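Local coordinates for nickel-dependent hydrogenase large subunit (Allochromatium vinosum, PDB 3MYR), which catalyses the reversible oxidation of molecular hydrogen at a nickel-iron centre, working as a heterodimer with an iron-sulfur small subunit that relays the electrons, at the interface of chains B and A. Coordinates in Å, arbitrary orientation; residue numbers count along the deposited sequence, not the author numbering. Chains: chain A, Nickel-dependent hydrogenase large subunit; chain B, Hydrogenase (NiFe) small subunit HydA.

Contact 1: the interface of chains B and A. Residues chain B 147-148, 248, 250, 256; chain A 55, 59, 211, 213-214, 216.
B:Cys147 of the small subunit and A:Arg59 of the large subunit meet at the centre of a polar patch in the heterodimer interface of this [NiFe] hydrogenase, which holds the large subunit against a ligand of the proximal [4Fe-4S] cluster. A:Arg59 lies close in sequence to the active-site cysteines A:Cys61 and A:Cys64, and its guanidinium takes B:Cys147 side-on. NE of A:Arg59 donates to the cysteine sulfur SG of B:Cys147 at 3.2 Å, and its terminal NH2 reaches the backbone carbonyl O of B:Cys147 at 2.9 Å. Both acceptors sit some 20° off the guanidinium plane, so the grip is slightly twisted. SG is placed for this by a first torsion that sets it anti to the backbone N (chi1 -169°). A donor to this cysteine sulfur, a cluster ligand, is likely to stabilise its negative charge and could tune the cluster potential.

The carbonyl O of B:Cys147 takes a second bond, from the amine nitrogen NZ of A:Lys211, at 2.9 Å. Whereas NH2 approaches within the carbonyl plane, NZ comes from above it, and the oxygen is thus shared by two groups, probably both cationic, from different segments of the large subunit. Bends at chi3 and chi4 turn the end of the lysine chain toward this oxygen. Beside it, CG of B:Pro148 packs on CD of A:Pro213 at 3.7 Å; each proline follows a cis peptide bond.

The guanidinium is steadied from its own chain. CB of A:His214 lies over the centre of one face of the A:Arg59 guanidinium, 3.8 Å above the plane, and NH1 donates to the carbonyl O of A:Ala55 in helix 53-58. The indole of B:Trp256 stands nearly perpendicular to the guanidinium, its rim toward the arginine chain, with CH2 3.9 Å from the methylene CD of A:Arg59.

Contact 2: the interface of chains B and A. Residues chain B 203, 245, 248, 262; chain A 51-52, 54, 217-218, 468.
B:Tyr262 pushes its phenol into the large subunit of this [NiFe] hydrogenase, between A:Trp54 and A:Trp468, and has much more surface hidden by the partner than any other residue in the patch. A:Trp54 donates from its indole NE1 to the phenol OH of B:Tyr262 at 3.0 Å, with the oxygen close to the indole plane. The ring itself receives the edge of A:Trp468: CH2 of A:Trp468 stands 3.6 Å above the centre of one face of the B:Tyr262 ring, with the two planes 83° apart. From another direction the carboxylate oxygen OD1 of A:Asp52 comes to the ring rim, 3.3 Å from CD2 of B:Tyr262.

From within the small subunit, NE2 of B:His245 fixes the hydroxyl, sharing a nearly straight 2.7 Å hydrogen bond with OH of B:Tyr262. Its CG is anti to the backbone N (chi1 -165°), which brings the two side chains of B:His245 and A:Trp54 tip to tip, the indole rim against the imidazole face with the planes 84° apart, and NE2 of B:His245 3.4 Å from CZ2 of A:Trp54. A phenylalanine in place of B:Tyr262 would probably leave the indole NE1 of A:Trp54 and NE2 of B:His245 without their shared oxygen partner.

Farther out, B:Phe203 sets a ring edge against the indole of A:Trp468, while CG1 of A:Val218 sits over the face of the B:Phe203 ring, 3.8 Å from its centroid. The other face of that indole carries NH1 of A:Arg51, offset toward the rim. Waters add bridges: water 1 joins the phenol OH to the carbonyl O of A:Arg51, water 2 links the backbone N of B:Tyr262 to OD1 of A:Asp52, and water 3 connects the carbonyl O of B:Tyr262 with NE1 of A:Trp468.

Contact 1: the interface of chains B and A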
loop_
_atom_site.group_PDB
_atom_site.type_symbol
_atom_site.label_atom_id
_atom_site.label_comp_id
_atom_site.label_asym_id
_atom_site.label_seq_id
_atom_site.Cartn_x
_atom_site.Cartn_y
_atom_site.Cartn_z
ATOM N N CYS B 147 -0.602 -11.078 9.824
ATOM C CA CYS B 147 -0.122 -10.557 8.549
ATOM C C CYS B 147 -1.277 -9.737 7.932
ATOM O O CYS B 147 -2.027 -10.216 7.055
ATOM C CB CYS B 147 0.276 -11.767 7.664
ATOM S SG CYS B 147 1.176 -11.213 6.205
ATOM N N PRO B 148 -1.552 -8.549 8.494
ATOM C CA PRO B 148 -0.851 -7.971 9.669
ATOM C C PRO B 148 -1.642 -8.395 10.930
ATOM O O PRO B 148 -2.688 -9.045 10.809
ATOM C CB PRO B 148 -0.963 -6.461 9.436
ATOM C CG PRO B 148 -2.338 -6.302 8.680
ATOM C CD PRO B 148 -2.554 -7.625 7.916
ATOM N N LEU B 248 -5.633 -18.711 6.965
ATOM C CA LEU B 248 -4.367 -19.083 6.329
ATOM C C LEU B 248 -3.301 -19.480 7.343
ATOM O O LEU B 248 -2.198 -19.913 6.912
ATOM C CB LEU B 248 -3.792 -17.835 5.573
ATOM C CG LEU B 248 -4.752 -17.172 4.534
ATOM C CD1 LEU B 248 -4.171 -15.833 4.007
ATOM C CD2 LEU B 248 -5.076 -18.098 3.418
ATOM N N CYS B 250 -2.040 -17.037 9.582
ATOM C CA CYS B 250 -1.062 -15.986 9.233
ATOM C C CYS B 250 -0.261 -15.429 10.441
ATOM O O CYS B 250 0.722 -14.712 10.240
ATOM C CB CYS B 250 -1.652 -14.846 8.415
ATOM S SG CYS B 250 -2.636 -13.715 9.489
ATOM N N TRP B 256 3.595 -19.694 5.584
ATOM C CA TRP B 256 3.628 -19.725 4.115
ATOM C C TRP B 256 4.046 -21.075 3.588
ATOM O O TRP B 256 3.748 -21.393 2.443
ATOM C CB TRP B 256 4.638 -18.713 3.543
ATOM C CG TRP B 256 4.288 -17.274 3.943
ATOM C CD1 TRP B 256 4.946 -16.496 4.841
ATOM C CD2 TRP B 256 3.264 -16.460 3.373
ATOM N NE1 TRP B 256 4.329 -15.255 4.955
ATOM C CE2 TRP B 256 3.324 -15.188 4.024
ATOM C CE3 TRP B 256 2.277 -16.688 2.381
ATOM C CZ2 TRP B 256 2.448 -14.123 3.706
ATOM C CZ3 TRP B 256 1.388 -15.651 2.059
ATOM C CH2 TRP B 256 1.437 -14.379 2.772
ATOM N N ALA A 55 -2.552 -14.857 -2.115
ATOM C CA ALA A 55 -2.245 -14.577 -0.696
ATOM C C ALA A 55 -0.791 -14.182 -0.487
ATOM O O ALA A 55 -0.512 -13.297 0.316
ATOM C CB ALA A 55 -2.559 -15.808 0.177
ATOM N N ARG A 59 0.777 -9.635 -0.218
ATOM C CA ARG A 59 1.797 -9.165 0.727
ATOM C C ARG A 59 3.002 -8.518 0.037
ATOM O O ARG A 59 3.934 -8.090 0.708
ATOM C CB ARG A 59 2.247 -10.300 1.682
ATOM C CG ARG A 59 1.323 -10.411 2.924
ATOM C CD ARG A 59 -0.159 -10.804 2.558
ATOM N NE ARG A 59 -0.865 -11.255 3.759
ATOM C CZ ARG A 59 -2.054 -11.847 3.749
ATOM N NH1 ARG A 59 -2.570 -12.256 2.582
ATOM N NH2 ARG A 59 -2.719 -12.061 4.907
ATOM N N LYS A 211 -11.097 -8.670 6.543
ATOM C CA LYS A 211 -10.131 -7.867 7.284
ATOM C C LYS A 211 -9.549 -6.830 6.404
ATOM O O LYS A 211 -9.524 -6.992 5.198
ATOM C CB LYS A 211 -8.992 -8.736 7.850
ATOM C CG LYS A 211 -8.354 -9.573 6.794
ATOM C CD LYS A 211 -7.372 -10.555 7.383
ATOM C CE LYS A 211 -6.024 -9.834 7.559
ATOM N NZ LYS A 211 -4.879 -10.668 7.311
ATOM N N PRO A 213 -5.899 -4.256 6.909
ATOM C CA PRO A 213 -5.371 -4.653 5.579
ATOM C C PRO A 213 -5.462 -6.167 5.225
ATOM O O PRO A 213 -5.662 -7.032 6.102
ATOM C CB PRO A 213 -3.879 -4.219 5.639
ATOM C CG PRO A 213 -3.836 -3.097 6.796
ATOM C CD PRO A 213 -4.819 -3.720 7.775
ATOM N N HIS A 214 -5.214 -6.442 3.943
ATOM C CA HIS A 214 -5.087 -7.746 3.409
ATOM C C HIS A 214 -6.365 -8.599 3.413
ATOM O O HIS A 214 -6.374 -9.721 3.926
ATOM C CB HIS A 214 -3.824 -8.422 4.025
ATOM C CG HIS A 214 -2.546 -7.816 3.519
ATOM N ND1 HIS A 214 -1.339 -7.889 4.180
ATOM C CD2 HIS A 214 -2.325 -7.047 2.427
ATOM C CE1 HIS A 214 -0.422 -7.224 3.504
ATOM N NE2 HIS A 214 -0.994 -6.731 2.415
ATOM N N ASN A 216 -9.324 -11.212 2.006
ATOM C CA ASN A 216 -9.214 -12.507 1.269
ATOM C C ASN A 216 -9.868 -12.497 -0.111
ATOM O O ASN A 216 -10.873 -11.802 -0.326
ATOM C CB ASN A 216 -9.791 -13.649 2.154
ATOM C CG ASN A 216 -9.006 -13.757 3.481
ATOM O OD1 ASN A 216 -9.526 -13.424 4.547
ATOM N ND2 ASN A 216 -7.726 -14.052 3.380
#

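Contact 2: the interface of chains B and A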
loop_
_atom_site.group_PDB
_atom_site.type_symbol
_atom_site.label_atom_id
_atom_site.label_comp_id
_atom_site.label_asym_id
_atom_site.label_seq_id
_atom_site.Cartn_x
_atom_site.Cartn_y
_atom_site.Cartn_z
ATOM N N PHE B 203 -16.973 -22.348 -1.771
ATOM C CA PHE B 203 -17.203 -21.046 -1.178
ATOM C C PHE B 203 -18.625 -20.538 -1.209
ATOM O O PHE B 203 -18.970 -19.543 -0.486
ATOM C CB PHE B 203 -16.189 -20.015 -1.735
ATOM C CG PHE B 203 -14.796 -20.449 -1.504
ATOM C CD1 PHE B 203 -14.186 -20.231 -0.272
ATOM C CD2 PHE B 203 -14.112 -21.190 -2.482
ATOM C CE1 PHE B 203 -12.906 -20.727 -0.019
ATOM C CE2 PHE B 203 -12.851 -21.643 -2.235
ATOM C CZ PHE B 203 -12.257 -21.440 -0.981
ATOM N N HIS B 245 -13.705 -17.179 4.199
ATOM C CA HIS B 245 -12.453 -17.750 3.727
ATOM C C HIS B 245 -11.788 -18.530 4.853
ATOM O O HIS B 245 -11.713 -18.031 5.979
ATOM C CB HIS B 245 -11.474 -16.613 3.192
ATOM C CG HIS B 245 -10.345 -17.163 2.376
ATOM N ND1 HIS B 245 -9.247 -17.774 2.944
ATOM C CD2 HIS B 245 -10.215 -17.331 1.034
ATOM C CE1 HIS B 245 -8.461 -18.235 1.988
ATOM N NE2 HIS B 245 -9.024 -17.981 0.821
ATOM N N LEU B 248 -5.633 -18.711 6.965
ATOM C CA LEU B 248 -4.367 -19.083 6.329
ATOM C C LEU B 248 -3.301 -19.480 7.343
ATOM O O LEU B 248 -2.198 -19.913 6.912
ATOM C CB LEU B 248 -3.792 -17.835 5.573
ATOM C CG LEU B 248 -4.752 -17.172 4.534
ATOM C CD1 LEU B 248 -4.171 -15.833 4.007
ATOM C CD2 LEU B 248 -5.076 -18.098 3.418
ATOM N N TYR B 262 -5.255 -24.328 0.527
ATOM C CA TYR B 262 -6.568 -24.931 0.371
ATOM C C TYR B 262 -6.575 -26.438 0.624
ATOM O O TYR B 262 -7.514 -27.084 0.259
ATOM C CB TYR B 262 -7.155 -24.594 -0.997
ATOM C CG TYR B 262 -7.333 -23.088 -1.136
ATOM C CD1 TYR B 262 -8.390 -22.442 -0.498
ATOM C CD2 TYR B 262 -6.425 -22.307 -1.892
ATOM C CE1 TYR B 262 -8.536 -21.041 -0.566
ATOM C CE2 TYR B 262 -6.564 -20.870 -1.959
ATOM C CZ TYR B 262 -7.612 -20.272 -1.309
ATOM O OH TYR B 262 -7.849 -18.938 -1.471
ATOM N N ARG A 51 -3.633 -21.405 -7.027
ATOM C CA ARG A 51 -4.797 -20.897 -6.257
ATOM C C ARG A 51 -4.290 -20.133 -5.017
ATOM O O ARG A 51 -5.042 -19.325 -4.483
ATOM C CB ARG A 51 -5.745 -22.019 -5.849
ATOM C CG ARG A 51 -6.413 -22.623 -7.121
ATOM C CD ARG A 51 -7.130 -23.881 -6.726
ATOM N NE ARG A 51 -6.223 -24.851 -6.145
ATOM C CZ ARG A 51 -6.611 -25.925 -5.441
ATOM N NH1 ARG A 51 -7.905 -26.232 -5.324
ATOM N NH2 ARG A 51 -5.695 -26.757 -4.960
ATOM N N ASP A 52 -3.083 -20.460 -4.529
ATOM C CA ASP A 52 -2.530 -19.766 -3.313
ATOM C C ASP A 52 -1.820 -18.443 -3.673
ATOM O O ASP A 52 -1.494 -17.677 -2.761
ATOM C CB ASP A 52 -1.432 -20.615 -2.622
ATOM C CG ASP A 52 -1.943 -21.941 -2.014
ATOM O OD1 ASP A 52 -3.131 -22.253 -2.168
ATOM O OD2 ASP A 52 -1.112 -22.679 -1.392
ATOM N N TRP A 54 -2.430 -15.535 -4.787
ATOM C CA TRP A 54 -2.978 -14.252 -4.434
ATOM C C TRP A 54 -2.577 -13.881 -3.026
ATOM O O TRP A 54 -2.358 -12.693 -2.762
ATOM C CB TRP A 54 -4.487 -14.122 -4.603
ATOM C CG TRP A 54 -5.210 -14.957 -3.580
ATOM C CD1 TRP A 54 -5.662 -16.256 -3.749
ATOM C CD2 TRP A 54 -5.547 -14.599 -2.237
ATOM N NE1 TRP A 54 -6.230 -16.709 -2.602
ATOM C CE2 TRP A 54 -6.184 -15.736 -1.653
ATOM C CE3 TRP A 54 -5.313 -13.455 -1.433
ATOM C CZ2 TRP A 54 -6.635 -15.760 -0.302
ATOM C CZ3 TRP A 54 -5.769 -13.482 -0.064
ATOM C CH2 TRP A 54 -6.396 -14.624 0.474
ATOM N N PHE A 217 -9.333 -13.330 -1.000
ATOM C CA PHE A 217 -9.837 -13.444 -2.365
ATOM C C PHE A 217 -9.908 -14.911 -2.700
ATOM O O PHE A 217 -9.395 -15.707 -1.975
ATOM C CB PHE A 217 -8.916 -12.735 -3.367
ATOM C CG PHE A 217 -8.859 -11.279 -3.145
ATOM C CD1 PHE A 217 -9.825 -10.453 -3.704
ATOM C CD2 PHE A 217 -7.942 -10.754 -2.211
ATOM C CE1 PHE A 217 -9.870 -9.101 -3.333
ATOM C CE2 PHE A 217 -7.908 -9.414 -1.895
ATOM C CZ PHE A 217 -8.877 -8.567 -2.443
ATOM N N VAL A 218 -10.674 -15.292 -3.717
ATOM C CA VAL A 218 -10.491 -16.643 -4.244
ATOM C C VAL A 218 -10.491 -16.634 -5.760
ATOM O O VAL A 218 -11.222 -15.840 -6.407
ATOM C CB VAL A 218 -11.589 -17.670 -3.854
ATOM C CG1 VAL A 218 -11.349 -18.168 -2.565
ATOM C CG2 VAL A 218 -12.971 -17.045 -3.943
ATOM N N TRP A 468 -12.041 -25.383 -10.010
ATOM C CA TRP A 468 -11.354 -25.270 -8.704
ATOM C C TRP A 468 -10.282 -26.349 -8.488
ATOM O O TRP A 468 -9.235 -26.063 -7.933
ATOM C CB TRP A 468 -12.379 -25.302 -7.565
ATOM C CG TRP A 468 -11.738 -25.228 -6.210
ATOM C CD1 TRP A 468 -11.624 -26.241 -5.278
ATOM C CD2 TRP A 468 -11.056 -24.068 -5.647
ATOM N NE1 TRP A 468 -10.923 -25.751 -4.169
ATOM C CE2 TRP A 468 -10.589 -24.429 -4.378
ATOM C CE3 TRP A 468 -10.792 -22.763 -6.126
ATOM C CZ2 TRP A 468 -9.846 -23.538 -3.563
ATOM C CZ3 TRP A 468 -10.071 -21.844 -5.283
ATOM C CH2 TRP A 468 -9.613 -22.254 -4.041
HETATM O O HOH W 1 -7.928 -19.009 -4.593
HETATM O O HOH W 2 -3.646 -24.802 -1.829
HETATM O O HOH W 3 -9.865 -27.468 -1.743
#

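The C-alpha centres of contact 1 and contact 2 lie about 12 Å apart, and B:Leu248, between two cysteines that bind the [3Fe-4S] cluster, takes part in both. On the large-subunit side, helix 53-58 supplies A:Ala55 to contact 1 and A:Trp54 to contact 2, and the loop at 211-218 likewise runs through both. The two therefore form neighbouring parts of one continuous heterodimer surface: contact 1 is hydrogen-bonded beside the proximal cluster, contact 2 largely aromatic. Together they may help keep the clusters and the nickel-iron centre in fixed register for electron transfer.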